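Local coordinates for probable adhesion protein (Pseudomonas aeruginosa PAO1, PDB 6R3Z) that binds ferrous iron and other divalent metal ions, here nickel, probably as the solute-binding component of a metal transport system, at residues Leu13-Ser18 with Gly259-Glu264. Residues are numbered along the deposited sequence; the frame is centred on the assembly and turned at random.
Sequences LHPYYS and GKYEEE
Ser18 OG is held by two hydrogen bonds: it accepts the backbone N-H of Tyr261 at 3.1 Å (Tyr261 N to Ser18 OG), nearly straight at 160°, and is also bonded to Ser257 O, to which the hydroxyl can give its proton. With OG anti to its own carbonyl carbon (chi1 -72°), the hydroxyl meets the first part of helix 260-277. The bond therefore joins helix 14-24 to the N-terminal part of that helix. Beside it Ser18 CB closes to 3.4 Å from Tyr261 CB, a tight fit. Pro15 CB meets Tyr261 CD1 obliquely at 3.8 Å. Elsewhere in the contact, the Lys260 chain crosses the His14 ring obliquely, its CD 3.6 Å from His14 CD2. Extended through chi3, it turns at chi4 (60°), which sets Lys260 NZ for a 2.7 Å salt bridge to Glu264 OE2, met from above the carboxylate plane. Lys260 NZ also bonds Tyr253 O, His14 NE2 bonds Gly254 O, and Tyr261 OH bonds Phe113 O. Polar ends bonded to groups around the contact, with apolar contacts between them, imply a buried joint of the two helices, Pro15 lying about 6 Å, side chain to side chain, from the metal ligand His250.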
ATOM      1  N   LEU A  13       2.605  -8.241  -2.867  1.00 23.07           N
ATOM      2  CA  LEU A  13       3.104  -7.152  -2.026  1.00 21.57           C
ATOM      3  C   LEU A  13       2.807  -7.464  -0.560  1.00 23.44           C
ATOM      4  O   LEU A  13       1.828  -8.162  -0.263  1.00 23.44           O
ATOM      5  CB  LEU A  13       2.459  -5.806  -2.423  1.00 21.59           C
ATOM      6  CG  LEU A  13       2.497  -5.435  -3.926  1.00 26.21           C
ATOM      7  CD1 LEU A  13       1.544  -4.307  -4.232  1.00 27.42           C
ATOM      8  CD2 LEU A  13       3.924  -5.063  -4.388  1.00 28.89           C
ATOM      9  N   HIS A  14       3.637  -6.917   0.353  1.00 20.59           N
ATOM     10  CA  HIS A  14       3.508  -7.136   1.800  1.00 21.02           C
ATOM     11  C   HIS A  14       2.078  -6.985   2.337  1.00 23.04           C
ATOM     12  O   HIS A  14       1.636  -7.880   3.061  1.00 22.90           O
ATOM     13  CB  HIS A  14       4.470  -6.253   2.605  1.00 22.18           C
ATOM     14  CG  HIS A  14       5.907  -6.613   2.416  1.00 24.02           C
ATOM     15  ND1 HIS A  14       6.585  -6.286   1.256  1.00 25.35           N
ATOM     16  CD2 HIS A  14       6.759  -7.232   3.260  1.00 25.01           C
ATOM     17  CE1 HIS A  14       7.827  -6.710   1.434  1.00 25.00           C
ATOM     18  NE2 HIS A  14       7.969  -7.310   2.609  1.00 25.09           N
ATOM     19  N   PRO A  15       1.324  -5.898   1.996  1.00 20.97           N
ATOM     20  CA  PRO A  15      -0.047  -5.760   2.541  1.00 20.39           C
ATOM     21  C   PRO A  15      -0.923  -6.950   2.190  1.00 20.76           C
ATOM     22  O   PRO A  15      -1.688  -7.374   3.049  1.00 19.99           O
ATOM     23  CB  PRO A  15      -0.550  -4.464   1.903  1.00 22.88           C
ATOM     24  CG  PRO A  15       0.702  -3.661   1.686  1.00 26.42           C
ATOM     25  CD  PRO A  15       1.667  -4.716   1.174  1.00 22.46           C
ATOM     26  N   TYR A  16      -0.761  -7.521   0.963  1.00 18.97           N
ATOM     27  CA  TYR A  16      -1.565  -8.679   0.543  1.00 19.73           C
ATOM     28  C   TYR A  16      -1.205  -9.931   1.325  1.00 22.69           C
ATOM     29  O   TYR A  16      -2.105 -10.706   1.640  1.00 19.47           O
ATOM     30  CB  TYR A  16      -1.542  -8.885  -0.976  1.00 20.06           C
ATOM     31  CG  TYR A  16      -2.132  -7.682  -1.681  1.00 21.70           C
ATOM     32  CD1 TYR A  16      -3.512  -7.559  -1.860  1.00 24.16           C
ATOM     33  CD2 TYR A  16      -1.329  -6.608  -2.054  1.00 22.39           C
ATOM     34  CE1 TYR A  16      -4.074  -6.406  -2.430  1.00 24.02           C
ATOM     35  CE2 TYR A  16      -1.878  -5.443  -2.602  1.00 23.46           C
ATOM     36  CZ  TYR A  16      -3.250  -5.346  -2.791  1.00 26.05           C
ATOM     37  OH  TYR A  16      -3.776  -4.187  -3.325  1.00 25.60           O
ATOM     38  N   TYR A  17       0.075 -10.082   1.717  1.00 21.08           N
ATOM     39  CA  TYR A  17       0.470 -11.196   2.594  1.00 20.90           C
ATOM     40  C   TYR A  17      -0.329 -11.049   3.917  1.00 22.77           C
ATOM     41  O   TYR A  17      -0.921 -12.025   4.404  1.00 21.93           O
ATOM     42  CB  TYR A  17       1.983 -11.173   2.905  1.00 21.64           C
ATOM     43  CG  TYR A  17       2.396 -12.376   3.728  1.00 21.49           C
ATOM     44  CD1 TYR A  17       2.280 -12.369   5.120  1.00 22.69           C
ATOM     45  CD2 TYR A  17       2.811 -13.559   3.111  1.00 22.48           C
ATOM     46  CE1 TYR A  17       2.605 -13.489   5.879  1.00 25.35           C
ATOM     47  CE2 TYR A  17       3.132 -14.694   3.862  1.00 23.46           C
ATOM     48  CZ  TYR A  17       3.018 -14.655   5.246  1.00 31.20           C
ATOM     49  OH  TYR A  17       3.349 -15.741   6.011  1.00 29.81           O
ATOM     50  N   SER A  18      -0.373  -9.824   4.475  1.00 18.90           N
ATOM     51  CA  SER A  18      -1.118  -9.560   5.722  1.00 19.35           C
ATOM     52  C   SER A  18      -2.615  -9.849   5.573  1.00 22.13           C
ATOM     53  O   SER A  18      -3.192 -10.543   6.426  1.00 21.61           O
ATOM     54  CB  SER A  18      -0.879  -8.132   6.206  1.00 21.87           C
ATOM     55  OG  SER A  18       0.431  -7.972   6.732  1.00 23.34           O
ATOM     56  N   GLY A 259       0.976  -9.573  10.819  1.00 22.39           N
ATOM     57  CA  GLY A 259       0.773  -8.295  11.499  1.00 22.66           C
ATOM     58  C   GLY A 259       1.395  -7.050  10.890  1.00 24.71           C
ATOM     59  O   GLY A 259       1.086  -5.947  11.341  1.00 23.50           O
ATOM     60  N   LYS A 260       2.285  -7.197   9.874  1.00 20.67           N
ATOM     61  CA  LYS A 260       2.978  -6.052   9.272  1.00 20.02           C
ATOM     62  C   LYS A 260       2.028  -4.914   8.881  1.00 23.16           C
ATOM     63  O   LYS A 260       2.286  -3.748   9.228  1.00 23.56           O
ATOM     64  CB  LYS A 260       3.796  -6.467   8.043  1.00 20.23           C
ATOM     65  CG  LYS A 260       4.735  -5.339   7.592  1.00 20.67           C
ATOM     66  CD  LYS A 260       5.452  -5.710   6.297  1.00 26.17           C
ATOM     67  CE  LYS A 260       6.450  -4.666   5.839  1.00 24.91           C
ATOM     68  NZ  LYS A 260       7.517  -4.433   6.856  1.00 26.01           N
ATOM     69  N   TYR A 261       0.963  -5.249   8.139  1.00 20.80           N
ATOM     70  CA  TYR A 261       0.020  -4.234   7.665  1.00 21.44           C
ATOM     71  C   TYR A 261      -0.548  -3.405   8.809  1.00 21.59           C
ATOM     72  O   TYR A 261      -0.468  -2.180   8.754  1.00 21.26           O
ATOM     73  CB  TYR A 261      -1.107  -4.822   6.795  1.00 22.70           C
ATOM     74  CG  TYR A 261      -1.988  -3.730   6.238  1.00 23.65           C
ATOM     75  CD1 TYR A 261      -1.547  -2.924   5.191  1.00 25.93           C
ATOM     76  CD2 TYR A 261      -3.204  -3.412   6.841  1.00 24.35           C
ATOM     77  CE1 TYR A 261      -2.316  -1.862   4.721  1.00 26.47           C
ATOM     78  CE2 TYR A 261      -3.992  -2.359   6.371  1.00 24.49           C
ATOM     79  CZ  TYR A 261      -3.539  -1.585   5.309  1.00 29.50           C
ATOM     80  OH  TYR A 261      -4.253  -0.477   4.898  1.00 29.29           O
ATOM     81  N   GLU A 262      -1.138  -4.049   9.820  1.00 19.49           N
ATOM     82  CA  GLU A 262      -1.750  -3.278  10.903  1.00 20.15           C
ATOM     83  C   GLU A 262      -0.720  -2.473  11.741  1.00 24.32           C
ATOM     84  O   GLU A 262      -0.994  -1.319  12.081  1.00 26.33           O
ATOM     85  CB  GLU A 262      -2.674  -4.138  11.770  1.00 22.78           C
ATOM     86  CG  GLU A 262      -2.041  -5.204  12.620  1.00 29.64           C
ATOM     87  CD  GLU A 262      -3.137  -6.199  12.952  1.00 40.49           C
ATOM     88  OE1 GLU A 262      -3.935  -5.953  13.889  1.00 34.76           O
ATOM     89  OE2 GLU A 262      -3.238  -7.200  12.213  1.00 23.67           O
ATOM     90  N   GLU A 263       0.473  -3.028  11.974  1.00 21.81           N
ATOM     91  CA  GLU A 263       1.545  -2.357  12.721  1.00 23.06           C
ATOM     92  C   GLU A 263       1.987  -1.061  12.014  1.00 26.43           C
ATOM     93  O   GLU A 263       1.986   0.014  12.628  1.00 25.77           O
ATOM     94  CB  GLU A 263       2.759  -3.298  12.939  1.00 24.85           C
ATOM     95  CG  GLU A 263       2.489  -4.405  13.945  1.00 34.34           C
ATOM     96  CD  GLU A 263       3.494  -5.544  13.955  1.00 59.35           C
ATOM     97  OE1 GLU A 263       4.701  -5.281  13.749  1.00 53.62           O
ATOM     98  OE2 GLU A 263       3.074  -6.701  14.185  1.00 53.27           O
ATOM     99  N   GLU A 264       2.291  -1.157  10.713  1.00 22.24           N
ATOM    100  CA  GLU A 264       2.779  -0.016   9.920  1.00 22.02           C
ATOM    101  C   GLU A 264       1.677   0.975   9.574  1.00 24.25           C
ATOM    102  O   GLU A 264       1.959   2.177   9.528  1.00 25.00           O
ATOM    103  CB  GLU A 264       3.550  -0.497   8.705  1.00 22.87           C
ATOM    104  CG  GLU A 264       4.696  -1.385   9.172  1.00 23.52           C
ATOM    105  CD  GLU A 264       5.801  -1.708   8.201  1.00 31.17           C
ATOM    106  OE1 GLU A 264       5.743  -1.231   7.044  1.00 26.65           O
ATOM    107  OE2 GLU A 264       6.718  -2.465   8.599  1.00 27.09           O
TER